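Local structure of solute-binding protein (Thermoactinomyces vulgaris, 2ZYO) at residues K20-E25 with E52-A57; V78-D83 with G283-A288; Q163-L168 with A222-S227. The protein binds maltotetraose and probably serves as the receptor that hands maltodextrins and cyclodextrins to a membrane sugar transporter. One frame throughout, in Å; residues are numbered along the deposited sequence.

Interaction 1 of 3, residues K20-E25 with E52-A57; sequences KLVVWE and EVVPVA
In Lys20, CG sits between the backbone N and the carbonyl carbon (chi1 77°), whereas in Glu52 it is anti to the backbone N (chi1 -174°), and the two side chains lie side by side, pointing the same way. The two residues belong to the first and second strands of a beta-alpha-beta unit made of strand 20-25, helix 30-47 and strand 50-55, so the pairing is parallel. The lysine chain bends at chi3, and its NZ meets OE1 of Glu52 at 2.8 Å in a salt bridge, coming from above the carboxylate plane. The partly exposed position suits charged residues with aliphatic stems.

Backbone bonds then run the length of the pair. The N-H of Val23 goes to Glu52 O at 2.8 Å and the Val23 carbonyl accepts from Val54 N, also at 2.8 Å, while Glu25 N donates to Val54 O and Glu25 O accepts from Val56 N. Beta-branched valines fit this extended chain. Those at 23 and 53 lie on one face with Glu25, where Val53 packs against helix 30-47; the buried carboxylate of Glu25 turns away from strand 50-55, its OE1 hydrogen-bonded to Thr36 OG1 and salt-bridged to Lys126, whose positive charge would probably offset that of the carboxylate.

The other face carries Val22, Val54 and Trp24, and CG1 of Val22 touches CG2 of Val54 at 4.1 Å. Helix 61-71 packs on the Trp24 side chain, a large flat group able to serve several neighbours at once. Its CD1 lies 3.6 Å from Val54 CB, and one face of its five-membered ring receives a CH-pi contact from CG2 of Val56, 3.9 Å from the ring centroid.

Interaction 2 of 3, residues V78-D83 with G283-A288; sequences VTWPHD and GWYLSA
Tyr285 reaches across to Trp80 with both its hydroxyl and its ring. The phenol OH donates to Trp80 O at 2.7 Å, nearly straight on to the carbonyl, and the ring edge meets the face of the Trp80 five-membered ring, CE2 lying 3.6 Å from CD1, in an edge-to-face pair with planes at 54°. In Trp80, CG stands between the backbone N and the carbonyl carbon (chi1 53°), and chi2 of 76° then turns the ring plane. Glycine suits position 283, where a CB would crowd CE1 of Tyr285.

Thr79 OG1, anti to the backbone N, donates to Gly283 O at 2.8 Å from above the carbonyl plane, while CG2 rests 3.7 Å from CZ3 of Trp284. Val78 and Tyr285 form an antiparallel hydrogen-bonded pair, and their side chains cross at about a right angle, CG2 lying 4.0 Å from CB.

Strand 278-287 thus returns from far along the chain to pair with strand 77-81 in one lobe's mixed sheet, as in bacterial solute-binding proteins; the Pro81 side chain lies about 6 Å from a bound glucose unit. Around this buried contact, helix 61-71 packs on Val78 and Trp80, strand 20-25 touches Thr79 and Trp284, and helix 293-302 packs against Trp284 and Leu286.

Interaction 3 of 3, residues Q163-L168 with A222-S227; sequences QKYGVL and ARLPQS
Tyr165 and Pro225 meet tip to tip, the phenol oxygen OH lying 3.2 Å from CG of the proline ring, with CD close behind at 3.4 Å. Leu224 completes the first shell: its CD2 touches Leu168 CD1 at 3.8 Å, Val167 O at 3.6 Å and Tyr165 CE1 at 4.2 Å. From its own segment, Leu168 sends CD1 over the centre of the Tyr165 ring, and the same methyl reaches Pro225 CD at 4.1 Å. The two segments are thus joined by packing alone, which suits a flat ring, branched leucines and a rigid proline.

Torsions place these groups: Leu168 CG is anti to the backbone N (chi1 175°), and chi2 of 65° sets CD1 toward both the tyrosine ring and the proline. Replacing Tyr165 by an alanine would probably open a gap beside Pro225 CG and CD and leave Leu168 CD1 without the ring face beneath it.

In the next shell, Asn158 ties the two backbones together, its ND2 donating to the carbonyls of both Val167 and Ala222 and its OD1 accepting from Gly166 N. Arg223, with positive phi (55°), is the first residue to leave the helical path of helix 206-220, and its guanidinium holds the carbonyls of Lys155 and Asn158. Leu236 of helix 230-238 touches Tyr165 and Leu168, and Trp218 of helix 206-220 packs on Leu224.

The loop between helices 206-220 and 230-238 therefore packs on strand 165-169, which turns a corner at Gly166 and Val167, so that Tyr165 and Leu168 come from its two arms. That strand pairs in parallel with strand 242-247 in the alpha/beta lobe on the far side of the chain's centre from interactions 1 and 2, consistent with the two-lobed fold of periplasmic binding proteins.

From the N terminus, interaction 1 closes first, bringing strand 50-55 back beside strand 20-25 around helix 30-47. The chain then passes through helix 61-71 to residues 78-83, and after 199 intervening residues 283-288 close interaction 2. Nested inside that long loop is interaction 3, which shuts a shorter one between strand 165-169 and the loop after helix 206-220. Interactions 1 and 2 abut, Trp24 O lying 3.3 Å from Trp284 CZ3, and build one lobe, joining the first beta-alpha-beta unit to the mixed sheet. Interaction 3, its centre about 38 Å from that of interaction 2, fixes a loop to the same sheet in the other lobe.

Interaction 1 of 3, residues K20-E25 with E52-A57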
ATOM      1  N   LYS A  20     -24.447   0.881  21.850  1.00 11.80           N
ATOM      2  CA  LYS A  20     -23.187   0.276  21.455  1.00 10.86           C
ATOM      3  C   LYS A  20     -22.847   0.575  19.999  1.00  9.65           C
ATOM      4  O   LYS A  20     -23.732   0.758  19.156  1.00 11.28           O
ATOM      5  CB  LYS A  20     -23.214  -1.240  21.691  1.00 13.37           C
ATOM      6  CG  LYS A  20     -23.995  -2.043  20.664  1.00 16.81           C
ATOM      7  CD  LYS A  20     -24.014  -3.532  20.991  1.00 18.11           C
ATOM      8  CE  LYS A  20     -22.669  -4.190  20.734  1.00 18.55           C
ATOM      9  NZ  LYS A  20     -22.768  -5.675  20.779  1.00 20.90           N
ATOM     10  N   LEU A  21     -21.550   0.639  19.725  1.00  9.27           N
ATOM     11  CA  LEU A  21     -21.041   0.675  18.366  1.00  8.79           C
ATOM     12  C   LEU A  21     -20.158  -0.549  18.191  1.00  8.13           C
ATOM     13  O   LEU A  21     -19.547  -1.016  19.153  1.00  9.46           O
ATOM     14  CB  LEU A  21     -20.252   1.964  18.116  1.00  8.18           C
ATOM     15  CG  LEU A  21     -21.076   3.259  18.148  1.00  7.94           C
ATOM     16  CD1 LEU A  21     -20.174   4.482  18.245  1.00  9.82           C
ATOM     17  CD2 LEU A  21     -22.009   3.360  16.939  1.00  8.64           C
ATOM     18  N   VAL A  22     -20.115  -1.079  16.973  1.00  8.67           N
ATOM     19  CA  VAL A  22     -19.336  -2.282  16.686  1.00  9.11           C
ATOM     20  C   VAL A  22     -18.198  -1.947  15.728  1.00  8.33           C
ATOM     21  O   VAL A  22     -18.397  -1.243  14.737  1.00  7.74           O
ATOM     22  CB  VAL A  22     -20.221  -3.422  16.110  1.00  7.96           C
ATOM     23  CG1 VAL A  22     -19.396  -4.679  15.841  1.00  8.66           C
ATOM     24  CG2 VAL A  22     -21.373  -3.750  17.060  1.00  9.92           C
ATOM     25  N   VAL A  23     -17.010  -2.458  16.045  1.00  8.13           N
ATOM     26  CA  VAL A  23     -15.812  -2.224  15.251  1.00  7.66           C
ATOM     27  C   VAL A  23     -15.192  -3.578  14.918  1.00  8.10           C
ATOM     28  O   VAL A  23     -15.031  -4.412  15.805  1.00  9.67           O
ATOM     29  CB  VAL A  23     -14.791  -1.362  16.040  1.00  8.56           C
ATOM     30  CG1 VAL A  23     -13.465  -1.272  15.317  1.00 10.37           C
ATOM     31  CG2 VAL A  23     -15.344   0.040  16.293  1.00  8.95           C
ATOM     32  N   TRP A  24     -14.868  -3.801  13.645  1.00  7.48           N
ATOM     33  CA  TRP A  24     -14.121  -4.997  13.245  1.00  8.27           C
ATOM     34  C   TRP A  24     -12.654  -4.648  13.040  1.00  8.99           C
ATOM     35  O   TRP A  24     -12.329  -3.712  12.308  1.00  8.38           O
ATOM     36  CB  TRP A  24     -14.679  -5.618  11.963  1.00  8.98           C
ATOM     37  CG  TRP A  24     -16.040  -6.240  12.089  1.00  9.71           C
ATOM     38  CD1 TRP A  24     -16.718  -6.524  13.240  1.00 10.44           C
ATOM     39  CD2 TRP A  24     -16.872  -6.682  11.013  1.00  9.69           C
ATOM     40  NE1 TRP A  24     -17.935  -7.095  12.944  1.00  9.76           N
ATOM     41  CE2 TRP A  24     -18.050  -7.211  11.584  1.00  9.13           C
ATOM     42  CE3 TRP A  24     -16.739  -6.676   9.618  1.00 10.75           C
ATOM     43  CZ2 TRP A  24     -19.091  -7.729  10.809  1.00 10.27           C
ATOM     44  CZ3 TRP A  24     -17.774  -7.192   8.846  1.00  9.72           C
ATOM     45  CH2 TRP A  24     -18.936  -7.709   9.445  1.00 10.34           C
ATOM     46  N   GLU A  25     -11.775  -5.408  13.687  1.00  8.72           N
ATOM     47  CA  GLU A  25     -10.338  -5.179  13.595  1.00  9.63           C
ATOM     48  C   GLU A  25      -9.589  -6.480  13.300  1.00 10.58           C
ATOM     49  O   GLU A  25     -10.049  -7.567  13.662  1.00 10.41           O
ATOM     50  CB  GLU A  25      -9.815  -4.522  14.881  1.00  8.40           C
ATOM     51  CG  GLU A  25      -8.318  -4.179  14.893  1.00  9.55           C
ATOM     52  CD  GLU A  25      -7.906  -3.234  13.775  1.00  9.06           C
ATOM     53  OE1 GLU A  25      -7.742  -2.029  14.051  1.00 10.24           O
ATOM     54  OE2 GLU A  25      -7.748  -3.689  12.621  1.00  9.95           O
ATOM     55  N   GLU A  52     -17.837  -2.559  20.961  1.00 10.63           N
ATOM     56  CA  GLU A  52     -17.439  -3.948  20.809  1.00 11.27           C
ATOM     57  C   GLU A  52     -16.455  -4.083  19.656  1.00 10.84           C
ATOM     58  O   GLU A  52     -16.776  -3.756  18.512  1.00 12.30           O
ATOM     59  CB  GLU A  52     -18.661  -4.838  20.565  1.00 14.44           C
ATOM     60  CG  GLU A  52     -18.336  -6.332  20.539  1.00 17.28           C
ATOM     61  CD  GLU A  52     -19.480  -7.198  20.040  1.00 20.45           C
ATOM     62  OE1 GLU A  52     -20.446  -6.661  19.453  1.00 21.43           O
ATOM     63  OE2 GLU A  52     -19.405  -8.430  20.230  1.00 22.54           O
ATOM     64  N   VAL A  53     -15.258  -4.562  19.971  1.00 11.28           N
ATOM     65  CA  VAL A  53     -14.236  -4.817  18.966  1.00 11.29           C
ATOM     66  C   VAL A  53     -14.205  -6.310  18.670  1.00 11.12           C
ATOM     67  O   VAL A  53     -13.878  -7.117  19.544  1.00 13.43           O
ATOM     68  CB  VAL A  53     -12.841  -4.327  19.423  1.00 10.94           C
ATOM     69  CG1 VAL A  53     -11.807  -4.562  18.329  1.00 12.98           C
ATOM     70  CG2 VAL A  53     -12.889  -2.853  19.788  1.00 12.25           C
ATOM     71  N   VAL A  54     -14.552  -6.657  17.433  1.00 10.65           N
ATOM     72  CA  VAL A  54     -14.656  -8.047  16.993  1.00 10.95           C
ATOM     73  C   VAL A  54     -13.472  -8.376  16.081  1.00 10.80           C
ATOM     74  O   VAL A  54     -13.184  -7.622  15.150  1.00 10.25           O
ATOM     75  CB  VAL A  54     -15.988  -8.297  16.236  1.00 11.92           C
ATOM     76  CG1 VAL A  54     -16.137  -9.768  15.839  1.00 12.97           C
ATOM     77  CG2 VAL A  54     -17.181  -7.855  17.077  1.00 12.14           C
ATOM     78  N   PRO A  55     -12.767  -9.491  16.356  1.00 10.45           N
ATOM     79  CA  PRO A  55     -11.668  -9.905  15.484  1.00 10.51           C
ATOM     80  C   PRO A  55     -12.151 -10.431  14.133  1.00 10.31           C
ATOM     81  O   PRO A  55     -12.820 -11.464  14.071  1.00 11.77           O
ATOM     82  CB  PRO A  55     -10.987 -11.020  16.285  1.00 11.61           C
ATOM     83  CG  PRO A  55     -12.066 -11.581  17.143  1.00 12.78           C
ATOM     84  CD  PRO A  55     -12.937 -10.405  17.503  1.00 11.07           C
ATOM     85  N   VAL A  56     -11.823  -9.702  13.067  1.00 10.42           N
ATOM     86  CA  VAL A  56     -12.082 -10.140  11.693  1.00 11.15           C
ATOM     87  C   VAL A  56     -10.897  -9.751  10.813  1.00 12.43           C
ATOM     88  O   VAL A  56     -10.489  -8.584  10.785  1.00 12.20           O
ATOM     89  CB  VAL A  56     -13.380  -9.533  11.084  1.00 11.76           C
ATOM     90  CG1 VAL A  56     -13.679 -10.176   9.734  1.00 12.69           C
ATOM     91  CG2 VAL A  56     -14.579  -9.704  12.016  1.00 11.39           C
ATOM     92  N   ALA A  57     -10.351 -10.732  10.097  1.00 13.86           N
ATOM     93  CA  ALA A  57      -9.201 -10.511   9.226  1.00 14.55           C
ATOM     94  C   ALA A  57      -9.503  -9.422   8.205  1.00 12.73           C
ATOM     95  O   ALA A  57     -10.598  -9.379   7.646  1.00 13.59           O
ATOM     96  CB  ALA A  57      -8.815 -11.798   8.527  1.00 15.72           C
TER

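Interaction 2 of 3, residues V78-D83 with G283-A288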
ATOM      1  N   VAL A  78     -15.458  -0.524   9.849  1.00  8.05           N
ATOM      2  CA  VAL A  78     -14.710  -1.629   9.254  1.00  7.55           C
ATOM      3  C   VAL A  78     -13.384  -1.108   8.703  1.00  7.34           C
ATOM      4  O   VAL A  78     -13.176   0.105   8.614  1.00  8.32           O
ATOM      5  CB  VAL A  78     -15.513  -2.329   8.126  1.00  7.05           C
ATOM      6  CG1 VAL A  78     -16.728  -3.057   8.703  1.00  9.29           C
ATOM      7  CG2 VAL A  78     -15.944  -1.323   7.058  1.00  9.44           C
ATOM      8  N   THR A  79     -12.490  -2.022   8.339  1.00  7.62           N
ATOM      9  CA  THR A  79     -11.164  -1.645   7.860  1.00 10.31           C
ATOM     10  C   THR A  79     -10.568  -2.665   6.891  1.00  9.92           C
ATOM     11  O   THR A  79     -10.687  -3.872   7.097  1.00 10.63           O
ATOM     12  CB  THR A  79     -10.189  -1.362   9.044  1.00  9.69           C
ATOM     13  OG1 THR A  79      -8.913  -0.953   8.541  1.00 10.46           O
ATOM     14  CG2 THR A  79     -10.022  -2.581   9.945  1.00  9.81           C
ATOM     15  N   TRP A  80      -9.953  -2.151   5.825  1.00  9.76           N
ATOM     16  CA  TRP A  80      -9.197  -2.950   4.852  1.00 11.36           C
ATOM     17  C   TRP A  80      -8.324  -2.034   3.989  1.00 10.59           C
ATOM     18  O   TRP A  80      -8.563  -0.826   3.943  1.00 10.57           O
ATOM     19  CB  TRP A  80     -10.116  -3.825   3.982  1.00 11.76           C
ATOM     20  CG  TRP A  80     -11.247  -3.115   3.290  1.00 11.45           C
ATOM     21  CD1 TRP A  80     -11.164  -2.320   2.181  1.00 13.19           C
ATOM     22  CD2 TRP A  80     -12.635  -3.173   3.640  1.00 10.75           C
ATOM     23  NE1 TRP A  80     -12.415  -1.867   1.828  1.00 12.89           N
ATOM     24  CE2 TRP A  80     -13.335  -2.372   2.710  1.00 11.50           C
ATOM     25  CE3 TRP A  80     -13.353  -3.809   4.660  1.00 10.52           C
ATOM     26  CZ2 TRP A  80     -14.723  -2.198   2.764  1.00 10.91           C
ATOM     27  CZ3 TRP A  80     -14.733  -3.641   4.710  1.00 10.72           C
ATOM     28  CH2 TRP A  80     -15.402  -2.839   3.770  1.00 10.31           C
ATOM     29  N   PRO A  81      -7.292  -2.596   3.322  1.00 11.31           N
ATOM     30  CA  PRO A  81      -6.490  -1.801   2.384  1.00 10.58           C
ATOM     31  C   PRO A  81      -7.355  -1.089   1.338  1.00  9.87           C
ATOM     32  O   PRO A  81      -8.319  -1.669   0.828  1.00 11.41           O
ATOM     33  CB  PRO A  81      -5.591  -2.852   1.727  1.00 10.99           C
ATOM     34  CG  PRO A  81      -5.450  -3.911   2.766  1.00 11.52           C
ATOM     35  CD  PRO A  81      -6.789  -3.979   3.434  1.00 11.07           C
ATOM     36  N   HIS A  82      -6.994   0.155   1.024  1.00  9.65           N
ATOM     37  CA  HIS A  82      -7.834   1.053   0.224  1.00 10.97           C
ATOM     38  C   HIS A  82      -8.035   0.629  -1.231  1.00 11.20           C
ATOM     39  O   HIS A  82      -8.941   1.125  -1.895  1.00 11.37           O
ATOM     40  CB  HIS A  82      -7.261   2.474   0.246  1.00 10.40           C
ATOM     41  CG  HIS A  82      -6.225   2.717  -0.807  1.00 10.80           C
ATOM     42  ND1 HIS A  82      -4.901   2.369  -0.644  1.00 10.55           N
ATOM     43  CD2 HIS A  82      -6.321   3.256  -2.046  1.00  9.83           C
ATOM     44  CE1 HIS A  82      -4.225   2.689  -1.733  1.00 11.13           C
ATOM     45  NE2 HIS A  82      -5.064   3.231  -2.598  1.00 10.19           N
ATOM     46  N   ASP A  83      -7.184  -0.264  -1.736  1.00 11.43           N
ATOM     47  CA  ASP A  83      -7.231  -0.628  -3.157  1.00 12.50           C
ATOM     48  C   ASP A  83      -8.531  -1.335  -3.560  1.00 12.95           C
ATOM     49  O   ASP A  83      -8.852  -1.424  -4.746  1.00 14.13           O
ATOM     50  CB  ASP A  83      -6.000  -1.451  -3.566  1.00 15.42           C
ATOM     51  CG  ASP A  83      -5.863  -2.736  -2.776  1.00 17.60           C
ATOM     52  OD1 ASP A  83      -5.564  -2.662  -1.566  1.00 19.41           O
ATOM     53  OD2 ASP A  83      -6.036  -3.822  -3.371  1.00 22.30           O
ATOM     54  N   GLY A 283      -7.520   2.352   6.255  1.00 10.83           N
ATOM     55  CA  GLY A 283      -8.358   3.301   6.980  1.00 10.26           C
ATOM     56  C   GLY A 283      -9.539   2.657   7.677  1.00  9.72           C
ATOM     57  O   GLY A 283      -9.787   1.459   7.523  1.00  8.91           O
ATOM     58  N   TRP A 284     -10.251   3.465   8.460  1.00  8.77           N
ATOM     59  CA  TRP A 284     -11.547   3.086   9.013  1.00  7.56           C
ATOM     60  C   TRP A 284     -12.624   3.569   8.060  1.00  8.28           C
ATOM     61  O   TRP A 284     -12.597   4.727   7.629  1.00  9.43           O
ATOM     62  CB  TRP A 284     -11.780   3.746  10.374  1.00  8.30           C
ATOM     63  CG  TRP A 284     -10.991   3.177  11.508  1.00  8.68           C
ATOM     64  CD1 TRP A 284     -10.058   3.827  12.264  1.00  8.68           C
ATOM     65  CD2 TRP A 284     -11.078   1.846  12.032  1.00  8.99           C
ATOM     66  NE1 TRP A 284      -9.550   2.982  13.222  1.00 10.12           N
ATOM     67  CE2 TRP A 284     -10.156   1.759  13.101  1.00  8.58           C
ATOM     68  CE3 TRP A 284     -11.835   0.716  11.696  1.00  8.35           C
ATOM     69  CZ2 TRP A 284      -9.977   0.586  13.843  1.00  8.44           C
ATOM     70  CZ3 TRP A 284     -11.654  -0.453  12.432  1.00  8.51           C
ATOM     71  CH2 TRP A 284     -10.729  -0.508  13.491  1.00  9.83           C
ATOM     72  N   TYR A 285     -13.571   2.688   7.744  1.00  7.87           N
ATOM     73  CA  TYR A 285     -14.696   3.028   6.870  1.00  8.31           C
ATOM     74  C   TYR A 285     -16.011   2.861   7.616  1.00  7.27           C
ATOM     75  O   TYR A 285     -16.072   2.171   8.634  1.00  7.03           O
ATOM     76  CB  TYR A 285     -14.677   2.180   5.590  1.00  8.56           C
ATOM     77  CG  TYR A 285     -13.292   2.030   5.007  1.00 10.05           C
ATOM     78  CD1 TYR A 285     -12.526   3.151   4.693  1.00 12.53           C
ATOM     79  CD2 TYR A 285     -12.741   0.770   4.790  1.00  8.89           C
ATOM     80  CE1 TYR A 285     -11.244   3.022   4.177  1.00 12.09           C
ATOM     81  CE2 TYR A 285     -11.456   0.630   4.265  1.00 10.20           C
ATOM     82  CZ  TYR A 285     -10.717   1.761   3.965  1.00 13.24           C
ATOM     83  OH  TYR A 285      -9.450   1.638   3.452  1.00 13.54           O
ATOM     84  N   LEU A 286     -17.055   3.511   7.111  1.00  7.36           N
ATOM     85  CA  LEU A 286     -18.365   3.504   7.746  1.00  8.23           C
ATOM     86  C   LEU A 286     -19.337   2.644   6.948  1.00  7.53           C
ATOM     87  O   LEU A 286     -19.638   2.946   5.790  1.00  8.49           O
ATOM     88  CB  LEU A 286     -18.893   4.939   7.868  1.00  8.55           C
ATOM     89  CG  LEU A 286     -20.270   5.193   8.490  1.00  8.34           C
ATOM     90  CD1 LEU A 286     -20.371   4.626   9.897  1.00  8.41           C
ATOM     91  CD2 LEU A 286     -20.577   6.685   8.484  1.00  9.16           C
ATOM     92  N   SER A 287     -19.822   1.577   7.577  1.00  8.95           N
ATOM     93  CA  SER A 287     -20.767   0.673   6.934  1.00  8.04           C
ATOM     94  C   SER A 287     -22.028   1.412   6.513  1.00  8.60           C
ATOM     95  O   SER A 287     -22.565   2.218   7.274  1.00  9.51           O
ATOM     96  CB  SER A 287     -21.140  -0.472   7.874  1.00  8.34           C
ATOM     97  OG  SER A 287     -22.241  -1.210   7.367  1.00  9.59           O
ATOM     98  N   ALA A 288     -22.499   1.116   5.304  1.00  8.03           N
ATOM     99  CA  ALA A 288     -23.749   1.682   4.794  1.00  7.56           C
ATOM    100  C   ALA A 288     -24.945   1.212   5.623  1.00  8.33           C
ATOM    101  O   ALA A 288     -26.020   1.812   5.573  1.00 10.25           O
ATOM    102  CB  ALA A 288     -23.938   1.312   3.333  1.00  8.47           C
TER

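Interaction 3 of 3, residues Q163-L168 with A222-S227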
ATOM      1  N   GLN A 163      24.682 -16.971  -5.182  1.00 26.99           N
ATOM      2  CA  GLN A 163      23.524 -16.487  -4.421  1.00 26.78           C
ATOM      3  C   GLN A 163      23.845 -15.202  -3.652  1.00 24.68           C
ATOM      4  O   GLN A 163      23.357 -14.990  -2.537  1.00 25.76           O
ATOM      5  CB  GLN A 163      22.986 -17.577  -3.477  1.00 28.74           C
ATOM      6  CG  GLN A 163      22.671 -18.911  -4.156  1.00 32.70           C
ATOM      7  CD  GLN A 163      21.529 -18.816  -5.153  1.00 34.93           C
ATOM      8  OE1 GLN A 163      20.554 -18.097  -4.935  1.00 36.33           O
ATOM      9  NE2 GLN A 163      21.646 -19.549  -6.255  1.00 37.21           N
ATOM     10  N   LYS A 164      24.673 -14.356  -4.261  1.00 21.80           N
ATOM     11  CA  LYS A 164      25.071 -13.078  -3.678  1.00 19.44           C
ATOM     12  C   LYS A 164      24.633 -11.954  -4.609  1.00 16.59           C
ATOM     13  O   LYS A 164      24.805 -12.046  -5.825  1.00 15.59           O
ATOM     14  CB  LYS A 164      26.591 -13.039  -3.464  1.00 22.03           C
ATOM     15  CG  LYS A 164      27.056 -12.201  -2.271  1.00 26.46           C
ATOM     16  CD  LYS A 164      27.101 -10.713  -2.595  1.00 29.24           C
ATOM     17  CE  LYS A 164      27.094  -9.855  -1.339  1.00 30.06           C
ATOM     18  NZ  LYS A 164      26.790  -8.429  -1.654  1.00 30.77           N
ATOM     19  N   TYR A 165      24.054 -10.900  -4.036  1.00 12.50           N
ATOM     20  CA  TYR A 165      23.518  -9.791  -4.822  1.00 11.72           C
ATOM     21  C   TYR A 165      23.846  -8.431  -4.228  1.00 10.89           C
ATOM     22  O   TYR A 165      23.910  -8.273  -3.010  1.00 12.84           O
ATOM     23  CB  TYR A 165      21.999  -9.919  -4.962  1.00 12.09           C
ATOM     24  CG  TYR A 165      21.566 -11.092  -5.802  1.00 13.71           C
ATOM     25  CD1 TYR A 165      21.366 -10.955  -7.175  1.00 14.04           C
ATOM     26  CD2 TYR A 165      21.361 -12.346  -5.225  1.00 14.26           C
ATOM     27  CE1 TYR A 165      20.976 -12.036  -7.953  1.00 14.98           C
ATOM     28  CE2 TYR A 165      20.972 -13.430  -5.994  1.00 14.53           C
ATOM     29  CZ  TYR A 165      20.780 -13.269  -7.354  1.00 15.90           C
ATOM     30  OH  TYR A 165      20.394 -14.346  -8.115  1.00 17.36           O
ATOM     31  N   GLY A 166      24.054  -7.454  -5.105  1.00  9.81           N
ATOM     32  CA  GLY A 166      24.110  -6.056  -4.699  1.00  9.12           C
ATOM     33  C   GLY A 166      22.708  -5.506  -4.514  1.00  9.24           C
ATOM     34  O   GLY A 166      22.404  -4.889  -3.493  1.00  9.87           O
ATOM     35  N   VAL A 167      21.858  -5.721  -5.519  1.00  9.94           N
ATOM     36  CA  VAL A 167      20.453  -5.316  -5.457  1.00  8.47           C
ATOM     37  C   VAL A 167      19.581  -6.449  -5.989  1.00  9.19           C
ATOM     38  O   VAL A 167      19.799  -6.951  -7.094  1.00  9.90           O
ATOM     39  CB  VAL A 167      20.162  -4.024  -6.266  1.00  8.89           C
ATOM     40  CG1 VAL A 167      18.752  -3.514  -5.964  1.00 12.44           C
ATOM     41  CG2 VAL A 167      21.191  -2.939  -5.966  1.00  9.48           C
ATOM     42  N   LEU A 168      18.594  -6.837  -5.189  1.00  8.68           N
ATOM     43  CA  LEU A 168      17.669  -7.904  -5.545  1.00  8.78           C
ATOM     44  C   LEU A 168      16.262  -7.494  -5.137  1.00  8.69           C
ATOM     45  O   LEU A 168      16.046  -7.048  -4.014  1.00  9.34           O
ATOM     46  CB  LEU A 168      18.073  -9.201  -4.837  1.00 10.43           C
ATOM     47  CG  LEU A 168      17.187 -10.443  -4.952  1.00 11.77           C
ATOM     48  CD1 LEU A 168      17.131 -10.969  -6.381  1.00 11.82           C
ATOM     49  CD2 LEU A 168      17.705 -11.519  -4.010  1.00 12.31           C
ATOM     50  N   ALA A 222      21.461  -7.098 -15.059  1.00 13.74           N
ATOM     51  CA  ALA A 222      21.646  -7.240 -13.612  1.00 12.90           C
ATOM     52  C   ALA A 222      21.471  -8.684 -13.131  1.00 13.32           C
ATOM     53  O   ALA A 222      21.517  -8.958 -11.929  1.00 12.66           O
ATOM     54  CB  ALA A 222      20.722  -6.289 -12.855  1.00 12.48           C
ATOM     55  N   ARG A 223      21.263  -9.593 -14.083  1.00 13.70           N
ATOM     56  CA  ARG A 223      21.295 -11.043 -13.850  1.00 14.09           C
ATOM     57  C   ARG A 223      20.362 -11.572 -12.749  1.00 12.91           C
ATOM     58  O   ARG A 223      20.686 -12.548 -12.068  1.00 14.89           O
ATOM     59  CB  ARG A 223      22.741 -11.514 -13.612  1.00 16.26           C
ATOM     60  CG  ARG A 223      23.698 -11.215 -14.766  1.00 20.32           C
ATOM     61  CD  ARG A 223      25.135 -11.626 -14.443  1.00 23.18           C
ATOM     62  NE  ARG A 223      25.709 -10.847 -13.346  1.00 26.13           N
ATOM     63  CZ  ARG A 223      26.396  -9.716 -13.489  1.00 26.62           C
ATOM     64  NH1 ARG A 223      26.622  -9.200 -14.693  1.00 25.93           N
ATOM     65  NH2 ARG A 223      26.866  -9.096 -12.416  1.00 27.75           N
ATOM     66  N   LEU A 224      19.203 -10.938 -12.581  1.00 12.16           N
ATOM     67  CA  LEU A 224      18.211 -11.415 -11.615  1.00 12.82           C
ATOM     68  C   LEU A 224      17.612 -12.754 -12.053  1.00 14.10           C
ATOM     69  O   LEU A 224      17.447 -12.989 -13.254  1.00 13.45           O
ATOM     70  CB  LEU A 224      17.095 -10.380 -11.400  1.00 12.47           C
ATOM     71  CG  LEU A 224      17.425  -9.043 -10.720  1.00 12.84           C
ATOM     72  CD1 LEU A 224      16.137  -8.368 -10.271  1.00 14.52           C
ATOM     73  CD2 LEU A 224      18.370  -9.201  -9.534  1.00 13.99           C
ATOM     74  N   PRO A 225      17.298 -13.640 -11.083  1.00 14.62           N
ATOM     75  CA  PRO A 225      16.669 -14.925 -11.406  1.00 16.52           C
ATOM     76  C   PRO A 225      15.353 -14.708 -12.145  1.00 17.59           C
ATOM     77  O   PRO A 225      14.488 -13.976 -11.667  1.00 17.57           O
ATOM     78  CB  PRO A 225      16.414 -15.552 -10.032  1.00 16.54           C
ATOM     79  CG  PRO A 225      17.367 -14.885  -9.121  1.00 16.90           C
ATOM     80  CD  PRO A 225      17.522 -13.490  -9.634  1.00 13.78           C
ATOM     81  N   GLN A 226      15.212 -15.347 -13.302  1.00 21.06           N
ATOM     82  CA  GLN A 226      14.118 -15.041 -14.230  1.00 21.91           C
ATOM     83  C   GLN A 226      12.735 -15.564 -13.817  1.00 22.81           C
ATOM     84  O   GLN A 226      11.735 -15.263 -14.475  1.00 23.55           O
ATOM     85  CB  GLN A 226      14.488 -15.475 -15.654  1.00 24.17           C
ATOM     86  CG  GLN A 226      15.639 -14.657 -16.243  1.00 27.58           C
ATOM     87  CD  GLN A 226      16.221 -15.250 -17.516  1.00 29.80           C
ATOM     88  OE1 GLN A 226      15.507 -15.828 -18.335  1.00 31.77           O
ATOM     89  NE2 GLN A 226      17.529 -15.094 -17.692  1.00 30.14           N
ATOM     90  N   SER A 227      12.680 -16.318 -12.719  1.00 22.88           N
ATOM     91  CA  SER A 227      11.411 -16.805 -12.174  1.00 22.39           C
ATOM     92  C   SER A 227      11.318 -16.580 -10.661  1.00 22.41           C
ATOM     93  O   SER A 227      10.737 -17.388  -9.931  1.00 23.19           O
ATOM     94  CB  SER A 227      11.212 -18.284 -12.525  1.00 23.08           C
ATOM     95  OG  SER A 227      11.264 -18.481 -13.928  1.00 24.72           O
TER